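Local coordinates for reticulocyte binding protein (Streptococcus agalactiae COH1, PDB 3FAW) that probably hydrolyses the alpha-1,6 branch linkages of pullulan and related alpha-glucans as a cell-wall-anchored streptococcal pullulanase, at residues 68-73 with 109-114; 623-628 with 669-674; 627-632 with 658-663. All coordinates share one frame; numbering follows the deposited sequence.

Interaction 1 of 3, residues 68-73 with 109-114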
loop_
_atom_site.group_PDB
_atom_site.type_symbol
_atom_site.label_atom_id
_atom_site.label_comp_id
_atom_site.label_asym_id
_atom_site.label_seq_id
_atom_site.Cartn_x
_atom_site.Cartn_y
_atom_site.Cartn_z
ATOM N N LYS A 68 -30.655 -23.926 -39.337
ATOM C CA LYS A 68 -29.781 -24.048 -40.561
ATOM C C LYS A 68 -28.254 -23.919 -40.575
ATOM O O LYS A 68 -27.551 -24.933 -40.671
ATOM C CB LYS A 68 -30.423 -23.292 -41.750
ATOM C CG LYS A 68 -31.977 -23.235 -41.697
ATOM C CD LYS A 68 -32.662 -23.653 -42.991
ATOM C CE LYS A 68 -34.147 -23.277 -42.986
ATOM N NZ LYS A 68 -34.369 -21.850 -43.364
ATOM N N GLU A 69 -27.741 -22.700 -40.518
ATOM C CA GLU A 69 -26.347 -22.445 -40.888
ATOM C C GLU A 69 -25.327 -22.775 -39.794
ATOM O O GLU A 69 -24.184 -23.135 -40.098
ATOM C CB GLU A 69 -26.208 -20.984 -41.316
ATOM C CG GLU A 69 -24.830 -20.587 -41.812
ATOM C CD GLU A 69 -24.391 -21.348 -43.047
ATOM O OE1 GLU A 69 -25.259 -21.711 -43.873
ATOM O OE2 GLU A 69 -23.171 -21.575 -43.193
ATOM N N LEU A 70 -25.737 -22.653 -38.534
ATOM C CA LEU A 70 -24.831 -22.828 -37.398
ATOM C C LEU A 70 -24.438 -24.293 -37.198
ATOM O O LEU A 70 -25.301 -25.171 -37.136
ATOM C CB LEU A 70 -25.487 -22.291 -36.123
ATOM C CG LEU A 70 -24.582 -22.082 -34.908
ATOM C CD1 LEU A 70 -23.672 -20.873 -35.110
ATOM C CD2 LEU A 70 -25.425 -21.916 -33.653
ATOM N N LYS A 71 -23.134 -24.548 -37.098
ATOM C CA LYS A 71 -22.617 -25.888 -36.816
ATOM C C LYS A 71 -21.478 -25.843 -35.798
ATOM O O LYS A 71 -20.669 -24.913 -35.795
ATOM C CB LYS A 71 -22.150 -26.570 -38.104
ATOM C CG LYS A 71 -23.290 -26.964 -39.030
ATOM C CD LYS A 71 -22.793 -27.690 -40.269
ATOM C CE LYS A 71 -23.934 -27.947 -41.248
ATOM N NZ LYS A 71 -23.447 -28.527 -42.537
ATOM N N VAL A 72 -21.435 -26.858 -34.939
ATOM C CA VAL A 72 -20.422 -26.981 -33.895
ATOM C C VAL A 72 -19.667 -28.295 -34.064
ATOM O O VAL A 72 -20.282 -29.342 -34.270
ATOM C CB VAL A 72 -21.061 -26.972 -32.495
ATOM C CG1 VAL A 72 -19.996 -27.109 -31.416
ATOM C CG2 VAL A 72 -21.881 -25.706 -32.288
ATOM N N THR A 73 -18.339 -28.239 -33.981
ATOM C CA THR A 73 -17.517 -29.448 -34.024
ATOM C C THR A 73 -16.498 -29.455 -32.887
ATOM O O THR A 73 -16.201 -28.416 -32.295
ATOM C CB THR A 73 -16.796 -29.614 -35.385
ATOM O OG1 THR A 73 -15.913 -28.509 -35.608
ATOM C CG2 THR A 73 -17.808 -29.696 -36.531
ATOM N N ILE A 109 -16.912 -23.254 -33.617
ATOM C CA ILE A 109 -18.226 -22.751 -34.005
ATOM C C ILE A 109 -18.092 -22.149 -35.398
ATOM O O ILE A 109 -17.159 -21.390 -35.657
ATOM C CB ILE A 109 -18.751 -21.683 -33.019
ATOM C CG1 ILE A 109 -18.525 -22.117 -31.561
ATOM C CG2 ILE A 109 -20.228 -21.414 -33.266
ATOM C CD1 ILE A 109 -19.079 -23.489 -31.223
ATOM N N SER A 110 -19.011 -22.497 -36.298
ATOM C CA SER A 110 -18.945 -22.016 -37.679
ATOM C C SER A 110 -20.280 -21.488 -38.190
ATOM O O SER A 110 -21.347 -21.989 -37.833
ATOM C CB SER A 110 -18.422 -23.110 -38.617
ATOM O OG SER A 110 -19.285 -24.231 -38.644
ATOM N N TYR A 111 -20.190 -20.469 -39.037
ATOM C CA TYR A 111 -21.349 -19.787 -39.591
ATOM C C TYR A 111 -20.907 -18.997 -40.820
ATOM O O TYR A 111 -20.107 -18.069 -40.702
ATOM C CB TYR A 111 -21.942 -18.832 -38.548
ATOM C CG TYR A 111 -23.324 -18.333 -38.891
ATOM C CD1 TYR A 111 -24.449 -19.019 -38.461
ATOM C CD2 TYR A 111 -23.508 -17.178 -39.647
ATOM C CE1 TYR A 111 -25.718 -18.577 -38.770
ATOM C CE2 TYR A 111 -24.785 -16.726 -39.964
ATOM C CZ TYR A 111 -25.887 -17.432 -39.521
ATOM O OH TYR A 111 -27.157 -16.996 -39.828
ATOM N N ASN A 112 -21.406 -19.375 -41.996
ATOM C CA ASN A 112 -21.165 -18.611 -43.231
ATOM C C ASN A 112 -19.694 -18.329 -43.576
ATOM O O ASN A 112 -19.373 -17.244 -44.068
ATOM C CB ASN A 112 -21.902 -17.264 -43.160
ATOM C CG ASN A 112 -23.355 -17.366 -43.550
ATOM O OD1 ASN A 112 -24.192 -17.774 -42.754
ATOM N ND2 ASN A 112 -23.668 -16.964 -44.781
ATOM N N GLY A 113 -18.798 -19.278 -43.318
ATOM C CA GLY A 113 -17.380 -19.090 -43.654
ATOM C C GLY A 113 -16.478 -18.644 -42.512
ATOM O O GLY A 113 -15.273 -18.903 -42.549
ATOM N N ASN A 114 -17.036 -17.958 -41.514
ATOM C CA ASN A 114 -16.296 -17.672 -40.281
ATOM C C ASN A 114 -16.238 -18.919 -39.411
ATOM O O ASN A 114 -17.268 -19.532 -39.133
ATOM C CB ASN A 114 -16.939 -16.533 -39.480
ATOM C CG ASN A 114 -16.644 -15.165 -40.061
ATOM O OD1 ASN A 114 -16.353 -15.029 -41.248
ATOM N ND2 ASN A 114 -16.726 -14.138 -39.222
#

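Interaction 2 of 3, residues 623-628 with 669-674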
loop_
_atom_site.group_PDB
_atom_site.type_symbol
_atom_site.label_atom_id
_atom_site.label_comp_id
_atom_site.label_asym_id
_atom_site.label_seq_id
_atom_site.Cartn_x
_atom_site.Cartn_y
_atom_site.Cartn_z
ATOM N N TYR A 623 9.798 15.886 12.041
ATOM C CA TYR A 623 10.831 16.934 12.064
ATOM C C TYR A 623 10.692 18.006 10.976
ATOM O O TYR A 623 11.359 19.033 11.050
ATOM C CB TYR A 623 12.255 16.322 12.056
ATOM C CG TYR A 623 12.763 15.818 10.715
ATOM C CD1 TYR A 623 13.324 16.687 9.782
ATOM C CD2 TYR A 623 12.711 14.465 10.392
ATOM C CE1 TYR A 623 13.795 16.229 8.563
ATOM C CE2 TYR A 623 13.185 13.996 9.169
ATOM C CZ TYR A 623 13.720 14.879 8.260
ATOM O OH TYR A 623 14.181 14.407 7.048
ATOM N N GLY A 624 9.839 17.781 9.979
ATOM C CA GLY A 624 9.667 18.742 8.880
ATOM C C GLY A 624 10.496 18.401 7.651
ATOM O O GLY A 624 11.139 19.269 7.052
ATOM N N ARG A 625 10.446 17.129 7.271
ATOM C CA ARG A 625 11.157 16.598 6.113
ATOM C C ARG A 625 10.839 17.366 4.826
ATOM O O ARG A 625 9.690 17.750 4.583
ATOM C CB ARG A 625 10.793 15.117 5.951
ATOM C CG ARG A 625 11.440 14.387 4.791
ATOM C CD ARG A 625 11.052 12.917 4.839
ATOM N NE ARG A 625 11.430 12.205 3.627
ATOM C CZ ARG A 625 11.347 10.887 3.463
ATOM N NH1 ARG A 625 10.888 10.108 4.432
ATOM N NH2 ARG A 625 11.727 10.346 2.312
ATOM N N THR A 626 11.867 17.573 4.006
ATOM C CA THR A 626 11.735 18.320 2.755
ATOM C C THR A 626 12.288 17.535 1.568
ATOM O O THR A 626 13.201 16.710 1.720
ATOM C CB THR A 626 12.469 19.687 2.830
ATOM O OG1 THR A 626 12.174 20.457 1.656
ATOM C CG2 THR A 626 13.972 19.487 2.940
ATOM N N LYS A 627 11.732 17.816 0.390
ATOM C CA LYS A 627 12.194 17.232 -0.870
ATOM C C LYS A 627 12.535 18.330 -1.882
ATOM O O LYS A 627 12.164 18.245 -3.056
ATOM C CB LYS A 627 11.134 16.279 -1.438
ATOM C CG LYS A 627 10.856 15.078 -0.547
ATOM C CD LYS A 627 9.834 14.120 -1.151
ATOM C CE LYS A 627 9.601 12.931 -0.220
ATOM N NZ LYS A 627 8.486 12.038 -0.648
ATOM N N ARG A 628 13.256 19.351 -1.415
ATOM C CA ARG A 628 13.657 20.478 -2.254
ATOM C C ARG A 628 14.736 20.039 -3.245
ATOM O O ARG A 628 15.658 19.311 -2.880
ATOM C CB ARG A 628 14.181 21.642 -1.398
ATOM C CG ARG A 628 14.227 22.987 -2.143
ATOM C CD ARG A 628 15.279 23.937 -1.586
ATOM N NE ARG A 628 14.888 24.571 -0.325
ATOM C CZ ARG A 628 14.768 25.885 -0.112
ATOM N NH1 ARG A 628 14.996 26.775 -1.073
ATOM N NH2 ARG A 628 14.410 26.317 1.091
ATOM N N ALA A 669 19.661 11.836 -2.538
ATOM C CA ALA A 669 19.761 13.243 -2.118
ATOM C C ALA A 669 18.379 13.828 -1.797
ATOM O O ALA A 669 18.214 14.551 -0.812
ATOM C CB ALA A 669 20.443 14.065 -3.200
ATOM N N ILE A 670 17.396 13.507 -2.637
ATOM C CA ILE A 670 16.012 13.921 -2.422
ATOM C C ILE A 670 15.334 13.102 -1.325
ATOM O O ILE A 670 14.658 13.659 -0.462
ATOM C CB ILE A 670 15.175 13.778 -3.723
ATOM C CG1 ILE A 670 15.559 14.864 -4.733
ATOM C CG2 ILE A 670 13.677 13.843 -3.415
ATOM C CD1 ILE A 670 15.073 16.256 -4.355
ATOM N N ASN A 671 15.531 11.784 -1.362
ATOM C CA ASN A 671 14.700 10.842 -0.601
ATOM C C ASN A 671 15.185 10.460 0.803
ATOM O O ASN A 671 14.436 9.830 1.552
ATOM C CB ASN A 671 14.488 9.559 -1.423
ATOM C CG ASN A 671 13.371 9.690 -2.439
ATOM O OD1 ASN A 671 12.219 10.166 -1.991
ATOM N ND2 ASN A 671 13.543 9.365 -3.614
ATOM N N HIS A 672 16.410 10.829 1.168
ATOM C CA HIS A 672 16.974 10.382 2.446
ATOM C C HIS A 672 16.307 11.039 3.659
ATOM O O HIS A 672 15.886 12.196 3.608
ATOM C CB HIS A 672 18.504 10.576 2.494
ATOM C CG HIS A 672 18.946 12.000 2.655
ATOM N ND1 HIS A 672 19.238 12.554 3.882
ATOM C CD2 HIS A 672 19.165 12.977 1.741
ATOM C CE1 HIS A 672 19.604 13.814 3.720
ATOM N NE2 HIS A 672 19.569 14.095 2.430
ATOM N N PHE A 673 16.207 10.273 4.742
ATOM C CA PHE A 673 15.813 10.803 6.035
ATOM C C PHE A 673 16.997 11.634 6.542
ATOM O O PHE A 673 18.126 11.147 6.584
ATOM C CB PHE A 673 15.488 9.645 6.991
ATOM C CG PHE A 673 14.915 10.069 8.320
ATOM C CD1 PHE A 673 13.544 10.211 8.489
ATOM C CD2 PHE A 673 15.745 10.286 9.412
ATOM C CE1 PHE A 673 13.012 10.581 9.724
ATOM C CE2 PHE A 673 15.222 10.659 10.650
ATOM C CZ PHE A 673 13.858 10.810 10.804
ATOM N N ASP A 674 16.730 12.893 6.888
ATOM C CA ASP A 674 17.751 13.825 7.377
ATOM C C ASP A 674 17.932 13.646 8.883
ATOM O O ASP A 674 17.147 14.173 9.673
ATOM C CB ASP A 674 17.325 15.260 7.052
ATOM C CG ASP A 674 18.414 16.291 7.337
ATOM O OD1 ASP A 674 19.336 16.034 8.150
ATOM O OD2 ASP A 674 18.326 17.381 6.741
HETATM O O HOH W 1 13.515 13.230 1.929
HETATM O O HOH W 2 15.798 15.791 0.698
#

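Interaction 3 of 3, residues 627-632 with 658-663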
loop_
_atom_site.group_PDB
_atom_site.type_symbol
_atom_site.label_atom_id
_atom_site.label_comp_id
_atom_site.label_asym_id
_atom_site.label_seq_id
_atom_site.Cartn_x
_atom_site.Cartn_y
_atom_site.Cartn_z
ATOM N N LYS A 627 11.732 17.816 0.390
ATOM C CA LYS A 627 12.194 17.232 -0.870
ATOM C C LYS A 627 12.535 18.330 -1.882
ATOM O O LYS A 627 12.164 18.245 -3.056
ATOM C CB LYS A 627 11.134 16.279 -1.438
ATOM C CG LYS A 627 10.856 15.078 -0.547
ATOM C CD LYS A 627 9.834 14.120 -1.151
ATOM C CE LYS A 627 9.601 12.931 -0.220
ATOM N NZ LYS A 627 8.486 12.038 -0.648
ATOM N N ARG A 628 13.256 19.351 -1.415
ATOM C CA ARG A 628 13.657 20.478 -2.254
ATOM C C ARG A 628 14.736 20.039 -3.245
ATOM O O ARG A 628 15.658 19.311 -2.880
ATOM C CB ARG A 628 14.181 21.642 -1.398
ATOM C CG ARG A 628 14.227 22.987 -2.143
ATOM C CD ARG A 628 15.279 23.937 -1.586
ATOM N NE ARG A 628 14.888 24.571 -0.325
ATOM C CZ ARG A 628 14.768 25.885 -0.112
ATOM N NH1 ARG A 628 14.996 26.775 -1.073
ATOM N NH2 ARG A 628 14.410 26.317 1.091
ATOM N N LEU A 629 14.611 20.490 -4.491
ATOM C CA LEU A 629 15.542 20.129 -5.557
ATOM C C LEU A 629 16.752 21.068 -5.541
ATOM O O LEU A 629 16.759 22.107 -6.209
ATOM C CB LEU A 629 14.828 20.174 -6.914
ATOM C CG LEU A 629 15.544 19.595 -8.139
ATOM C CD1 LEU A 629 15.703 18.084 -8.027
ATOM C CD2 LEU A 629 14.785 19.962 -9.405
ATOM N N LEU A 630 17.769 20.691 -4.765
ATOM C CA LEU A 630 19.019 21.454 -4.659
ATOM C C LEU A 630 19.982 21.122 -5.802
ATOM O O LEU A 630 21.132 20.730 -5.571
ATOM C CB LEU A 630 19.700 21.182 -3.311
ATOM C CG LEU A 630 18.921 21.559 -2.050
ATOM C CD1 LEU A 630 19.668 21.092 -0.807
ATOM C CD2 LEU A 630 18.680 23.058 -1.991
ATOM N N ASN A 631 19.504 21.294 -7.032
ATOM C CA ASN A 631 20.295 21.061 -8.235
ATOM C C ASN A 631 20.682 22.409 -8.844
ATOM O O ASN A 631 19.803 23.240 -9.080
ATOM C CB ASN A 631 19.476 20.245 -9.237
ATOM C CG ASN A 631 20.296 19.764 -10.422
ATOM O OD1 ASN A 631 20.825 20.564 -11.195
ATOM N ND2 ASN A 631 20.389 18.448 -10.582
ATOM N N PRO A 632 21.992 22.637 -9.095
ATOM C CA PRO A 632 22.472 23.887 -9.709
ATOM C C PRO A 632 21.719 24.317 -10.972
ATOM O O PRO A 632 21.560 25.516 -11.212
ATOM C CB PRO A 632 23.929 23.568 -10.060
ATOM C CG PRO A 632 24.334 22.530 -9.085
ATOM C CD PRO A 632 23.106 21.719 -8.790
ATOM N N TYR A 658 12.152 24.774 -6.673
ATOM C CA TYR A 658 11.391 23.564 -7.011
ATOM C C TYR A 658 11.446 22.509 -5.901
ATOM O O TYR A 658 12.508 22.225 -5.353
ATOM C CB TYR A 658 11.886 22.967 -8.332
ATOM C CG TYR A 658 11.612 23.845 -9.539
ATOM C CD1 TYR A 658 10.356 23.867 -10.137
ATOM C CD2 TYR A 658 12.611 24.649 -10.082
ATOM C CE1 TYR A 658 10.100 24.669 -11.252
ATOM C CE2 TYR A 658 12.368 25.455 -11.193
ATOM C CZ TYR A 658 11.111 25.459 -11.773
ATOM O OH TYR A 658 10.860 26.256 -12.869
ATOM N N PHE A 659 10.279 21.947 -5.583
ATOM C CA PHE A 659 10.130 20.902 -4.570
ATOM C C PHE A 659 9.429 19.698 -5.208
ATOM O O PHE A 659 8.474 19.859 -5.966
ATOM C CB PHE A 659 9.298 21.412 -3.384
ATOM C CG PHE A 659 9.908 22.591 -2.654
ATOM C CD1 PHE A 659 10.430 22.439 -1.379
ATOM C CD2 PHE A 659 9.937 23.853 -3.235
ATOM C CE1 PHE A 659 10.979 23.522 -0.699
ATOM C CE2 PHE A 659 10.487 24.939 -2.567
ATOM C CZ PHE A 659 11.010 24.774 -1.297
ATOM N N ILE A 660 9.894 18.493 -4.889
ATOM C CA ILE A 660 9.386 17.277 -5.531
ATOM C C ILE A 660 8.133 16.746 -4.836
ATOM O O ILE A 660 8.142 16.491 -3.630
ATOM C CB ILE A 660 10.464 16.170 -5.579
ATOM C CG1 ILE A 660 11.725 16.670 -6.303
ATOM C CG2 ILE A 660 9.921 14.919 -6.258
ATOM C CD1 ILE A 660 11.481 17.243 -7.696
ATOM N N HIS A 661 7.062 16.583 -5.614
ATOM C CA HIS A 661 5.786 16.066 -5.109
ATOM C C HIS A 661 5.558 14.591 -5.457
ATOM O O HIS A 661 4.560 14.007 -5.045
ATOM C CB HIS A 661 4.611 16.909 -5.627
ATOM C CG HIS A 661 4.467 16.903 -7.117
ATOM N ND1 HIS A 661 4.980 17.903 -7.916
ATOM C CD2 HIS A 661 3.861 16.024 -7.951
ATOM C CE1 HIS A 661 4.702 17.636 -9.180
ATOM N NE2 HIS A 661 4.026 16.502 -9.229
ATOM N N ASP A 662 6.469 13.987 -6.215
ATOM C CA ASP A 662 6.365 12.560 -6.544
ATOM C C ASP A 662 7.762 11.981 -6.708
ATOM O O ASP A 662 8.306 11.936 -7.814
ATOM C CB ASP A 662 5.514 12.368 -7.808
ATOM C CG ASP A 662 5.270 10.900 -8.159
ATOM O OD1 ASP A 662 5.621 9.999 -7.368
ATOM O OD2 ASP A 662 4.706 10.651 -9.242
ATOM N N SER A 663 8.337 11.529 -5.596
ATOM C CA SER A 663 9.754 11.162 -5.551
ATOM C C SER A 663 10.023 9.664 -5.761
ATOM O O SER A 663 11.035 9.140 -5.301
ATOM C CB SER A 663 10.375 11.648 -4.234
ATOM O OG SER A 663 9.797 11.001 -3.118
HETATM O O HOH W 3 6.613 12.140 -3.084
HETATM O O HOH W 4 15.035 23.925 -7.335
#

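Interaction 1 of 3, residues 68-73 with 109-114
Val72 and Ile109 lie side by side on the buried face of two antiparallel strands. CD1 of Ile109 reaches CG2 of Val72 at 3.7 Å and sits equally near its CG1. Leu70 adds its CD1, 3.9 Å from Ile109 CG2, and the same CD1 touches the ring of Tyr111. Leu94 and Ile96 of strand 93-98 close over this apolar side. Lys71 and Ser110 form the hydrogen-bonded pair. Lys71 O takes two donors: Ser110 N at 3.0 Å, and Ser110 OG from above the carbonyl plane.

The other end is looser and more polar. CG of Glu69 stands over the centre of the Tyr111 ring, 3.8 Å from its centroid, a CH-pi contact. CG is anti to the backbone N (chi1 -176°), and the chain then bends at chi2. The carboxylate reaches the turn, where Asn112 N donates to Glu69 OE2 at 3.1 Å, on its anti side and 29° out of plane. Lys71 leads its extended chain away, and Asn112 and Gly113 are exposed. Tyr111 to Asn114 form a type I' turn, so strands 108-111 and 114-120 make a beta hairpin, with strand 71-73 paired to its first arm.

Interaction 2 of 3, residues 623-628 with 669-674
Lys627 and Ile670 mark where the two backbones come nearest, CA to CA 5.3 Å, as an irregular loop runs past the end of helix 668-671. The loop follows strand 614-618, the eighth strand of the parallel TIM barrel. Tyr623 and Phe673 form a T-shaped (edge-to-face) pair, planes at 80°. CE2 of Tyr623 points at the Phe673 face toward its rim, 3.5 Å from CE1 of Phe673. The Tyr623 ring has Asp674 O over one face and Arg625 N over the other. Tyr623 OH accepts a hydrogen bond from Asp674 N at 3.0 Å, while the Asp674 side chain caps the next helix through Ala677 N.

Arg625 extends fully from CG to NE and brings its guanidinium beside the helix end, with His672 O over one face. NH2 forms a salt bridge with Asp277, and NH1 bonds to Ser619 O. At the other end of the loop, CD1 of Ile670 lies 3.4 Å from Arg628 O, and its CG2 meets Lys627 CB. Between Arg625 and the helix end, a water accepts from Arg625 NE at 2.9 Å and donates to Ile670 O and His672 O.

Interaction 3 of 3, residues 627-632 with 658-663
Phe659 carries Arg628 on one face of its ring, and the two side chains lie side by side, pointing the same way. CG of Arg628 is 3.8 Å from the ring centroid, a CH-pi contact displaced toward the rim. CG is anti to the backbone N (chi1 -163°), which sets it against the ring. The chain then bends at chi3. The guanidinium is not stacked flat: its plane is 42° from that of the ring, with Phe659 CZ over one of its faces. Its NH1 bonds to Tyr656 O. At the edge of the Tyr658 ring, in plane, lies a water. This water donates to Leu629 O at 2.7 Å and accepts from Tyr658 N.

The backbones meet in a single bridge between Arg628 and Phe659. Ile660 N donates to Lys627 O, and Leu629 N to Tyr658 O, each at 2.9 Å and each nearly straight at 172°. Leu629 turns its CB to Tyr658 CB and its CD1 to Ile660 CD1, a loose apolar contact at 4.3 Å. Ile670 of helix 668-671 covers Leu629 and Ile660 together.

Lys627 runs extended beyond CG, past Ile660 O, to Ser663. Its NZ donates to Ser663 OG at 3.0 Å. A second water accepts from both Lys627 NZ and Ser663 N. Ser663 OG is also bonded to Asn671. Strand 658-660 pairs on its other side with strand 647-649, so the loop is held to one side of that small sheet by a single bridge. The lysine ammonium thus lies in a buried place with a hydroxyl and a water as partners, which probably offsets part of the cost of burying its charge.

Interaction 1 comes first along the chain, in the seven-stranded N-terminal sheet. Its centre lies about 66 Å from that of interaction 2 and about 63 Å from that of interaction 3; the nearest atoms are about 52 Å and about 44 Å apart. Interactions 2 and 3 have centres about 9 Å apart and touch directly. Both start from the loop after barrel strand 614-618, and they share Lys627 and Arg628. Its earlier part meets helix 668-671 and the turn after it, its later part strand 658-660; strand and helix follow each other in the chain. Interaction 1 therefore belongs to an outlying beta domain, while the other two join successive elements beyond the last strand of the barrel.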